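Local atomic coordinates of alpha-11 giardin (Giardia intestinalis, PDB entry 2II2), a protein that binds calcium ions and, as an annexin, probably phospholipid membranes, and may take part in attachment of the parasite and in its cytoskeleton. Residues 276-288 against 297-309. Sequence-based numbering, arbitrary orientation.
With SO4 (sulfate ion), chain C.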
ATOM      1  N   CYS A 276     -17.224   5.902  -0.216  1.00 16.12           N
ATOM      2  CA  CYS A 276     -17.359   6.601   1.078  1.00 17.02           C
ATOM      3  C   CYS A 276     -16.988   8.081   0.888  1.00 16.11           C
ATOM      4  O   CYS A 276     -17.678   9.005   1.350  1.00 17.23           O
ATOM      5  CB  CYS A 276     -16.421   5.935   2.160  1.00 15.40           C
ATOM      6  SG  CYS A 276     -16.399   6.703   3.763  1.00 22.79           S
ATOM      7  N   TRP A 277     -15.892   8.293   0.172  1.00 14.95           N
ATOM      8  CA  TRP A 277     -15.212   9.596   0.088  1.00 14.47           C
ATOM      9  C   TRP A 277     -15.466  10.336  -1.217  1.00 14.21           C
ATOM     10  O   TRP A 277     -15.356  11.553  -1.309  1.00 15.42           O
ATOM     11  CB  TRP A 277     -13.717   9.387   0.303  1.00 14.78           C
ATOM     12  CG  TRP A 277     -13.419   8.876   1.679  1.00 14.36           C
ATOM     13  CD1 TRP A 277     -13.612   9.553   2.839  1.00 14.77           C
ATOM     14  CD2 TRP A 277     -12.906   7.588   2.043  1.00 13.06           C
ATOM     15  NE1 TRP A 277     -13.248   8.776   3.910  1.00 15.54           N
ATOM     16  CE2 TRP A 277     -12.801   7.568   3.451  1.00 14.76           C
ATOM     17  CE3 TRP A 277     -12.506   6.456   1.312  1.00 13.51           C
ATOM     18  CZ2 TRP A 277     -12.344   6.450   4.153  1.00 13.89           C
ATOM     19  CZ3 TRP A 277     -12.051   5.357   2.006  1.00 13.13           C
ATOM     20  CH2 TRP A 277     -11.960   5.360   3.414  1.00 14.88           C
ATOM     21  N   GLY A 278     -15.780   9.581  -2.248  1.00 13.41           N
ATOM     22  CA  GLY A 278     -16.021  10.153  -3.545  1.00 13.04           C
ATOM     23  C   GLY A 278     -15.978   9.060  -4.560  1.00 11.61           C
ATOM     24  O   GLY A 278     -15.892   7.872  -4.220  1.00 13.22           O
ATOM     25  N   VAL A 279     -16.083   9.458  -5.813  1.00 12.62           N
ATOM     26  CA  VAL A 279     -15.968   8.525  -6.903  1.00 12.39           C
ATOM     27  C   VAL A 279     -14.473   8.428  -7.207  1.00 11.24           C
ATOM     28  O   VAL A 279     -13.839   9.429  -7.569  1.00 11.28           O
ATOM     29  CB  VAL A 279     -16.766   8.994  -8.143  1.00 13.49           C
ATOM     30  CG1 VAL A 279     -16.612   7.993  -9.260  1.00 14.96           C
ATOM     31  CG2 VAL A 279     -18.264   9.166  -7.802  1.00 14.22           C
ATOM     32  N   MET A 280     -13.882   7.237  -7.037  1.00 10.71           N
ATOM     33  CA  MET A 280     -12.430   7.114  -7.189  1.00 10.88           C
ATOM     34  C   MET A 280     -11.945   7.609  -8.543  1.00 10.88           C
ATOM     35  O   MET A 280     -10.952   8.311  -8.615  1.00 10.50           O
ATOM     36  CB  MET A 280     -11.984   5.675  -6.933  1.00 10.29           C
ATOM     37  CG  MET A 280     -10.490   5.522  -6.750  1.00  9.64           C
ATOM     38  SD  MET A 280     -10.107   3.811  -6.259  1.00 11.09           S
ATOM     39  CE  MET A 280      -8.337   3.799  -6.552  1.00  9.79           C
ATOM     40  N   ARG A 281     -12.628   7.223  -9.619  1.00 11.52           N
ATOM     41  CA  ARG A 281     -12.254   7.686 -10.937  1.00 13.48           C
ATOM     42  C   ARG A 281     -12.248   9.213 -11.012  1.00 12.73           C
ATOM     43  O   ARG A 281     -11.306   9.808 -11.517  1.00 13.90           O
ATOM     44  CB  ARG A 281     -13.192   7.097 -11.991  1.00 14.23           C
ATOM     45  CG  ARG A 281     -13.001   7.675 -13.391  1.00 16.38           C
ATOM     46  CD  ARG A 281     -14.022   7.153 -14.410  1.00 17.05           C
ATOM     47  NE  ARG A 281     -13.879   5.723 -14.658  1.00 22.10           N
ATOM     48  CZ  ARG A 281     -14.857   4.829 -14.549  1.00 23.89           C
ATOM     49  NH1 ARG A 281     -16.089   5.201 -14.202  1.00 26.38           N
ATOM     50  NH2 ARG A 281     -14.602   3.560 -14.808  1.00 24.87           N
ATOM     51  N   ASP A 282     -13.311   9.834 -10.518  1.00 12.58           N
ATOM     52  CA  ASP A 282     -13.423  11.291 -10.586  1.00 12.98           C
ATOM     53  C   ASP A 282     -12.350  11.994  -9.744  1.00 12.28           C
ATOM     54  O   ASP A 282     -11.825  13.043 -10.120  1.00 13.57           O
ATOM     55  CB  ASP A 282     -14.814  11.757 -10.133  1.00 13.25           C
ATOM     56  CG  ASP A 282     -15.957  11.173 -10.986  1.00 15.18           C
ATOM     57  OD1 ASP A 282     -15.711  10.632 -12.089  1.00 18.26           O
ATOM     58  OD2 ASP A 282     -17.116  11.269 -10.525  1.00 19.10           O
ATOM     59  N   ASP A 283     -12.021  11.419  -8.595  1.00 11.38           N
ATOM     60  CA  ASP A 283     -11.041  12.028  -7.724  1.00 11.15           C
ATOM     61  C   ASP A 283      -9.612  11.881  -8.237  1.00  9.73           C
ATOM     62  O   ASP A 283      -8.781  12.779  -8.060  1.00 10.25           O
ATOM     63  CB  ASP A 283     -11.157  11.492  -6.313  1.00 10.85           C
ATOM     64  CG  ASP A 283     -12.360  12.046  -5.566  1.00 10.75           C
ATOM     65  OD1 ASP A 283     -13.156  12.819  -6.145  1.00 12.00           O
ATOM     66  OD2 ASP A 283     -12.486  11.688  -4.377  1.00 11.87           O
ATOM     67  N   ILE A 284      -9.310  10.780  -8.912  1.00  9.57           N
ATOM     68  CA  ILE A 284      -8.017  10.666  -9.560  1.00  9.09           C
ATOM     69  C   ILE A 284      -7.873  11.775 -10.612  1.00  9.72           C
ATOM     70  O   ILE A 284      -6.845  12.463 -10.681  1.00 10.87           O
ATOM     71  CB  ILE A 284      -7.838   9.251 -10.177  1.00  8.82           C
ATOM     72  CG1 ILE A 284      -7.653   8.196  -9.059  1.00  8.88           C
ATOM     73  CG2 ILE A 284      -6.647   9.241 -11.104  1.00  9.62           C
ATOM     74  CD1 ILE A 284      -7.883   6.736  -9.485  1.00  9.19           C
ATOM     75  N   LEU A 285      -8.923  11.959 -11.413  1.00 10.52           N
ATOM     76  CA  LEU A 285      -8.946  12.992 -12.444  1.00 11.87           C
ATOM     77  C   LEU A 285      -8.774  14.380 -11.851  1.00 11.36           C
ATOM     78  O   LEU A 285      -8.001  15.207 -12.368  1.00 12.47           O
ATOM     79  CB  LEU A 285     -10.266  12.927 -13.237  1.00 12.24           C
ATOM     80  CG  LEU A 285     -10.432  11.783 -14.256  1.00 16.97           C
ATOM     81  CD1 LEU A 285     -11.881  11.646 -14.726  1.00 19.01           C
ATOM     82  CD2 LEU A 285      -9.510  11.980 -15.445  1.00 20.48           C
ATOM     83  N   SER A 286      -9.495  14.658 -10.765  0.50 11.00           N
ATOM     84  CA  SER A 286      -9.464  15.986 -10.152  0.50 11.03           C
ATOM     85  C   SER A 286      -8.162  16.267  -9.437  0.50  9.92           C
ATOM     86  O   SER A 286      -7.613  17.366  -9.546  0.50 10.24           O
ATOM     87  CB  SER A 286     -10.605  16.144  -9.148  0.50 11.88           C
ATOM     88  OG  SER A 286     -11.856  16.103  -9.790  0.50 14.53           O
ATOM     89  N   ARG A 287      -7.700  15.276  -8.666  1.00  9.12           N
ATOM     90  CA  ARG A 287      -6.580  15.486  -7.753  1.00  9.21           C
ATOM     91  C   ARG A 287      -5.250  15.589  -8.450  1.00  8.49           C
ATOM     92  O   ARG A 287      -4.407  16.421  -8.075  1.00  9.16           O
ATOM     93  CB  ARG A 287      -6.521  14.355  -6.695  1.00  9.54           C
ATOM     94  CG  ARG A 287      -5.246  14.348  -5.817  1.00 10.12           C
ATOM     95  CD  ARG A 287      -5.201  15.600  -4.994  1.00  9.65           C
ATOM     96  NE  ARG A 287      -4.018  15.789  -4.122  1.00 10.39           N
ATOM     97  CZ  ARG A 287      -2.899  16.429  -4.483  1.00 10.10           C
ATOM     98  NH1 ARG A 287      -2.753  16.888  -5.725  1.00  8.87           N
ATOM     99  NH2 ARG A 287      -1.911  16.626  -3.610  1.00 11.65           N
ATOM    100  N   PHE A 288      -5.020  14.712  -9.419  1.00  8.89           N
ATOM    101  CA  PHE A 288      -3.663  14.530  -9.979  1.00  9.57           C
ATOM    102  C   PHE A 288      -3.526  15.329 -11.274  1.00 10.00           C
ATOM    103  O   PHE A 288      -3.550  14.778 -12.398  1.00 12.26           O
ATOM    104  CB  PHE A 288      -3.336  13.041 -10.125  1.00  9.46           C
ATOM    105  CG  PHE A 288      -3.375  12.297  -8.821  1.00  9.57           C
ATOM    106  CD1 PHE A 288      -4.469  11.509  -8.499  1.00 10.96           C
ATOM    107  CD2 PHE A 288      -2.354  12.437  -7.881  1.00 10.66           C
ATOM    108  CE1 PHE A 288      -4.533  10.838  -7.279  1.00 11.33           C
ATOM    109  CE2 PHE A 288      -2.420  11.767  -6.662  1.00  9.79           C
ATOM    110  CZ  PHE A 288      -3.518  10.966  -6.374  1.00 10.11           C
ATOM    111  N   ASN A 297       1.944  12.692 -16.453  1.00  9.55           N
ATOM    112  CA  ASN A 297       1.278  11.495 -16.956  1.00  9.37           C
ATOM    113  C   ASN A 297       0.857  10.495 -15.896  1.00  8.33           C
ATOM    114  O   ASN A 297       0.337   9.420 -16.217  1.00  8.32           O
ATOM    115  CB  ASN A 297       2.123  10.821 -18.038  1.00  9.60           C
ATOM    116  CG  ASN A 297       2.263  11.714 -19.251  1.00 10.90           C
ATOM    117  OD1 ASN A 297       1.264  12.077 -19.870  1.00 13.21           O
ATOM    118  ND2 ASN A 297       3.478  12.062 -19.600  1.00 11.33           N
ATOM    119  N   PHE A 298       1.077  10.833 -14.625  1.00  8.04           N
ATOM    120  CA  PHE A 298       0.720   9.933 -13.533  1.00  7.59           C
ATOM    121  C   PHE A 298      -0.773   9.641 -13.510  1.00  7.10           C
ATOM    122  O   PHE A 298      -1.171   8.485 -13.331  1.00  7.44           O
ATOM    123  CB  PHE A 298       1.151  10.486 -12.159  1.00  8.73           C
ATOM    124  CG  PHE A 298       0.659   9.615 -11.041  1.00  7.55           C
ATOM    125  CD1 PHE A 298       1.221   8.343 -10.833  1.00  8.56           C
ATOM    126  CD2 PHE A 298      -0.442   9.974 -10.287  1.00  8.63           C
ATOM    127  CE1 PHE A 298       0.730   7.501  -9.874  1.00  9.17           C
ATOM    128  CE2 PHE A 298      -0.953   9.114  -9.310  1.00  8.61           C
ATOM    129  CZ  PHE A 298      -0.368   7.877  -9.128  1.00  8.38           C
ATOM    130  N   ARG A 299      -1.610  10.677 -13.655  1.00  8.09           N
ATOM    131  CA  ARG A 299      -3.065  10.467 -13.608  1.00  9.46           C
ATOM    132  C   ARG A 299      -3.519   9.379 -14.580  1.00  8.27           C
ATOM    133  O   ARG A 299      -4.306   8.492 -14.222  1.00  8.47           O
ATOM    134  CB  ARG A 299      -3.772  11.797 -13.884  1.00 10.68           C
ATOM    135  CG  ARG A 299      -5.289  11.766 -14.013  1.00 11.67           C
ATOM    136  CD  ARG A 299      -5.798  13.153 -14.423  1.00 12.26           C
ATOM    137  NE  ARG A 299      -5.486  13.457 -15.816  1.00 13.37           N
ATOM    138  CZ  ARG A 299      -4.531  14.289 -16.214  1.00 13.21           C
ATOM    139  NH1 ARG A 299      -3.785  14.949 -15.329  1.00 15.45           N
ATOM    140  NH2 ARG A 299      -4.324  14.494 -17.516  1.00 16.26           N
ATOM    141  N   ASP A 300      -3.043   9.461 -15.816  1.00  8.19           N
ATOM    142  CA  ASP A 300      -3.429   8.491 -16.814  1.00  8.51           C
ATOM    143  C   ASP A 300      -2.900   7.091 -16.521  1.00  8.31           C
ATOM    144  O   ASP A 300      -3.611   6.101 -16.719  1.00  8.10           O
ATOM    145  CB  ASP A 300      -2.986   8.964 -18.194  1.00 10.16           C
ATOM    146  CG  ASP A 300      -3.825  10.129 -18.700  1.00 13.62           C
ATOM    147  OD1 ASP A 300      -5.022  10.229 -18.349  1.00 16.33           O
ATOM    148  OD2 ASP A 300      -3.281  10.965 -19.443  1.00 17.32           O
ATOM    149  N   ALA A 301      -1.681   7.010 -16.007  1.00  7.82           N
ATOM    150  CA  ALA A 301      -1.156   5.722 -15.579  1.00  8.09           C
ATOM    151  C   ALA A 301      -2.007   5.128 -14.464  1.00  7.34           C
ATOM    152  O   ALA A 301      -2.283   3.926 -14.466  1.00  7.92           O
ATOM    153  CB  ALA A 301       0.284   5.861 -15.118  1.00  8.58           C
ATOM    154  N   CYS A 302      -2.364   5.968 -13.501  1.00  7.37           N
ATOM    155  CA  CYS A 302      -3.143   5.553 -12.346  1.00  7.50           C
ATOM    156  C   CYS A 302      -4.513   5.033 -12.785  1.00  7.19           C
ATOM    157  O   CYS A 302      -4.939   3.955 -12.372  1.00  8.41           O
ATOM    158  CB  CYS A 302      -3.267   6.742 -11.396  1.00  8.30           C
ATOM    159  SG  CYS A 302      -4.118   6.369  -9.846  1.00  8.15           S
ATOM    160  N   LEU A 303      -5.220   5.796 -13.621  1.00  8.01           N
ATOM    161  CA  LEU A 303      -6.511   5.331 -14.140  1.00  8.42           C
ATOM    162  C   LEU A 303      -6.400   3.983 -14.872  1.00  7.47           C
ATOM    163  O   LEU A 303      -7.230   3.072 -14.713  1.00  9.24           O
ATOM    164  CB  LEU A 303      -7.119   6.387 -15.049  1.00  9.28           C
ATOM    165  CG  LEU A 303      -7.576   7.683 -14.381  1.00 10.60           C
ATOM    166  CD1 LEU A 303      -7.866   8.698 -15.474  1.00 10.93           C
ATOM    167  CD2 LEU A 303      -8.799   7.521 -13.461  1.00  9.92           C
ATOM    168  N   MET A 304      -5.361   3.870 -15.698  1.00  7.97           N
ATOM    169  CA  MET A 304      -5.129   2.626 -16.415  1.00  8.12           C
ATOM    170  C   MET A 304      -4.925   1.470 -15.453  1.00  7.29           C
ATOM    171  O   MET A 304      -5.545   0.409 -15.644  1.00  8.23           O
ATOM    172  CB  MET A 304      -3.966   2.788 -17.407  1.00  7.73           C
ATOM    173  CG  MET A 304      -3.600   1.544 -18.200  1.00  8.81           C
ATOM    174  SD  MET A 304      -2.564   0.346 -17.314  1.00  9.63           S
ATOM    175  CE  MET A 304      -1.081   1.332 -17.019  1.00  9.87           C
ATOM    176  N   PHE A 305      -4.059   1.627 -14.460  1.00  6.93           N
ATOM    177  CA  PHE A 305      -3.793   0.504 -13.582  1.00  7.62           C
ATOM    178  C   PHE A 305      -5.025   0.086 -12.769  1.00  8.27           C
ATOM    179  O   PHE A 305      -5.182  -1.102 -12.452  1.00  9.51           O
ATOM    180  CB  PHE A 305      -2.611   0.785 -12.657  1.00  7.39           C
ATOM    181  CG  PHE A 305      -1.259   0.526 -13.261  1.00  7.75           C
ATOM    182  CD1 PHE A 305      -0.296   1.541 -13.326  1.00  8.36           C
ATOM    183  CD2 PHE A 305      -0.907  -0.748 -13.695  1.00  8.56           C
ATOM    184  CE1 PHE A 305       0.961   1.293 -13.873  1.00  9.52           C
ATOM    185  CE2 PHE A 305       0.342  -1.018 -14.258  1.00  8.86           C
ATOM    186  CZ  PHE A 305       1.297   0.021 -14.332  1.00  9.05           C
ATOM    187  N   TRP A 306      -5.899   1.028 -12.456  1.00  7.84           N
ATOM    188  CA  TRP A 306      -7.094   0.722 -11.687  1.00  8.57           C
ATOM    189  C   TRP A 306      -8.278   0.362 -12.558  1.00  8.91           C
ATOM    190  O   TRP A 306      -9.354   0.082 -12.036  1.00  9.94           O
ATOM    191  CB  TRP A 306      -7.469   1.913 -10.794  1.00  8.75           C
ATOM    192  CG  TRP A 306      -6.613   2.036  -9.601  1.00  6.51           C
ATOM    193  CD1 TRP A 306      -5.665   2.993  -9.345  1.00  7.46           C
ATOM    194  CD2 TRP A 306      -6.623   1.165  -8.465  1.00  6.93           C
ATOM    195  NE1 TRP A 306      -5.076   2.757  -8.126  1.00  7.67           N
ATOM    196  CE2 TRP A 306      -5.631   1.618  -7.581  1.00  7.45           C
ATOM    197  CE3 TRP A 306      -7.366   0.029  -8.123  1.00  7.53           C
ATOM    198  CZ2 TRP A 306      -5.379   0.989  -6.357  1.00  9.33           C
ATOM    199  CZ3 TRP A 306      -7.111  -0.602  -6.915  1.00  8.89           C
ATOM    200  CH2 TRP A 306      -6.120  -0.125  -6.062  1.00  9.12           C
ATOM    201  N   LYS A 307      -8.091   0.348 -13.884  1.00  9.58           N
ATOM    202  CA  LYS A 307      -9.209   0.001 -14.807  1.00 10.72           C
ATOM    203  C   LYS A 307     -10.363   0.984 -14.657  1.00 11.60           C
ATOM    204  O   LYS A 307     -11.541   0.603 -14.707  1.00 12.71           O
ATOM    205  CB  LYS A 307      -9.655  -1.465 -14.687  1.00 11.37           C
ATOM    206  CG  LYS A 307      -8.556  -2.416 -15.080  1.00 13.23           C
ATOM    207  CD  LYS A 307      -9.069  -3.839 -15.188  1.00 16.34           C
ATOM    208  CE  LYS A 307      -7.972  -4.748 -15.703  1.00 17.35           C
ATOM    209  NZ  LYS A 307      -8.435  -6.168 -15.701  1.00 21.12           N
ATOM    210  N   LEU A 308     -10.004   2.253 -14.514  1.00 12.23           N
ATOM    211  CA  LEU A 308     -10.971   3.335 -14.378  1.00 13.68           C
ATOM    212  C   LEU A 308     -10.856   4.347 -15.515  1.00 15.85           C
ATOM    213  O   LEU A 308     -11.392   5.463 -15.399  1.00 17.98           O
ATOM    214  CB  LEU A 308     -10.762   4.036 -13.040  1.00 13.22           C
ATOM    215  CG  LEU A 308     -10.971   3.219 -11.760  1.00 13.61           C
ATOM    216  CD1 LEU A 308     -10.562   4.058 -10.542  1.00 14.86           C
ATOM    217  CD2 LEU A 308     -12.423   2.737 -11.650  1.00 12.82           C
ATOM    218  N   ALA A 309     -10.112   3.991 -16.568  1.00 18.03           N
ATOM    219  CA  ALA A 309      -9.861   4.884 -17.703  1.00 19.64           C
ATOM    220  C   ALA A 309     -11.096   4.971 -18.574  1.00 21.09           C
ATOM    221  O   ALA A 309     -11.407   6.040 -19.082  1.00 22.39           O
ATOM    222  CB  ALA A 309      -8.651   4.416 -18.518  1.00 20.26           C
TER
HETATM  223  S   SO4 C 802     -12.993  11.085   6.324  1.00 66.26           S
HETATM  224  O1  SO4 C 802     -12.699  12.074   7.356  1.00 66.42           O
HETATM  225  O2  SO4 C 802     -13.671  11.747   5.214  1.00 66.56           O
HETATM  226  O3  SO4 C 802     -11.749  10.484   5.850  1.00 66.17           O
HETATM  227  O4  SO4 C 802     -13.859  10.040   6.867  1.00 66.27           O
HETATM  228  O   HOH W   1     -13.322   1.627 -16.464  1.00 38.17           O
HETATM  229  O   HOH W   2      -0.971  13.392 -13.019  1.00 11.64           O
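R299 reaches across to the C-terminal end of helix 280-287, and its chain can be followed atom by atom. CB lies 3.3 Å from F288 O and also meets F288 CB; CG, anti to the backbone N (chi1 174°), runs past the carbonyl oxygen of I284; CD passes those of L285 and F288 and also meets L285 CD2. A bend at chi3 then turns the guanidinium back, and NH1 donates to F288 O over 2.9 Å. That oxygen lies in the guanidinium plane and NH1 in the carbonyl plane, evidence of a well-aligned bond. A water that accepts from R299 N also lies 3.0 Å from F288 O. Beside it the edge of F298 is directed at the face of F288, with CE2 over the ring centre and the planes at 72°; the other face of F288 carries R287 CG.

Helices 280-287 and 298-306 run antiparallel, their axes 9.5 Å apart at 166°, as the last two helices of an annexin fold. Between them I284 sends CG2 to L303 CD2 (3.6 Å), while its CD1 touches C302 SG and L308 CD1. Toward the N-terminal end of helix 280-287, the extended chain of M280 crosses W306 at about a right angle and sets CE over the indole, 3.6 Å from the centroid of the five-membered ring and almost directly above it, a CH-pi contact. T260 OG1, on helix 249-263, accepts a hydrogen bond from W306 NE1, and F240 meets the ring edge-to-face.

A Schellman motif at K307, with positive phi and two bonds back into the last turn, brings L308 back toward R281. There R281 NE donates to L308 O at 2.6 Å; the oxygen is in the guanidinium plane, yet the donor stands above the carbonyl plane. A water bonded to K307 O also accepts a weak bond from R281 NH2.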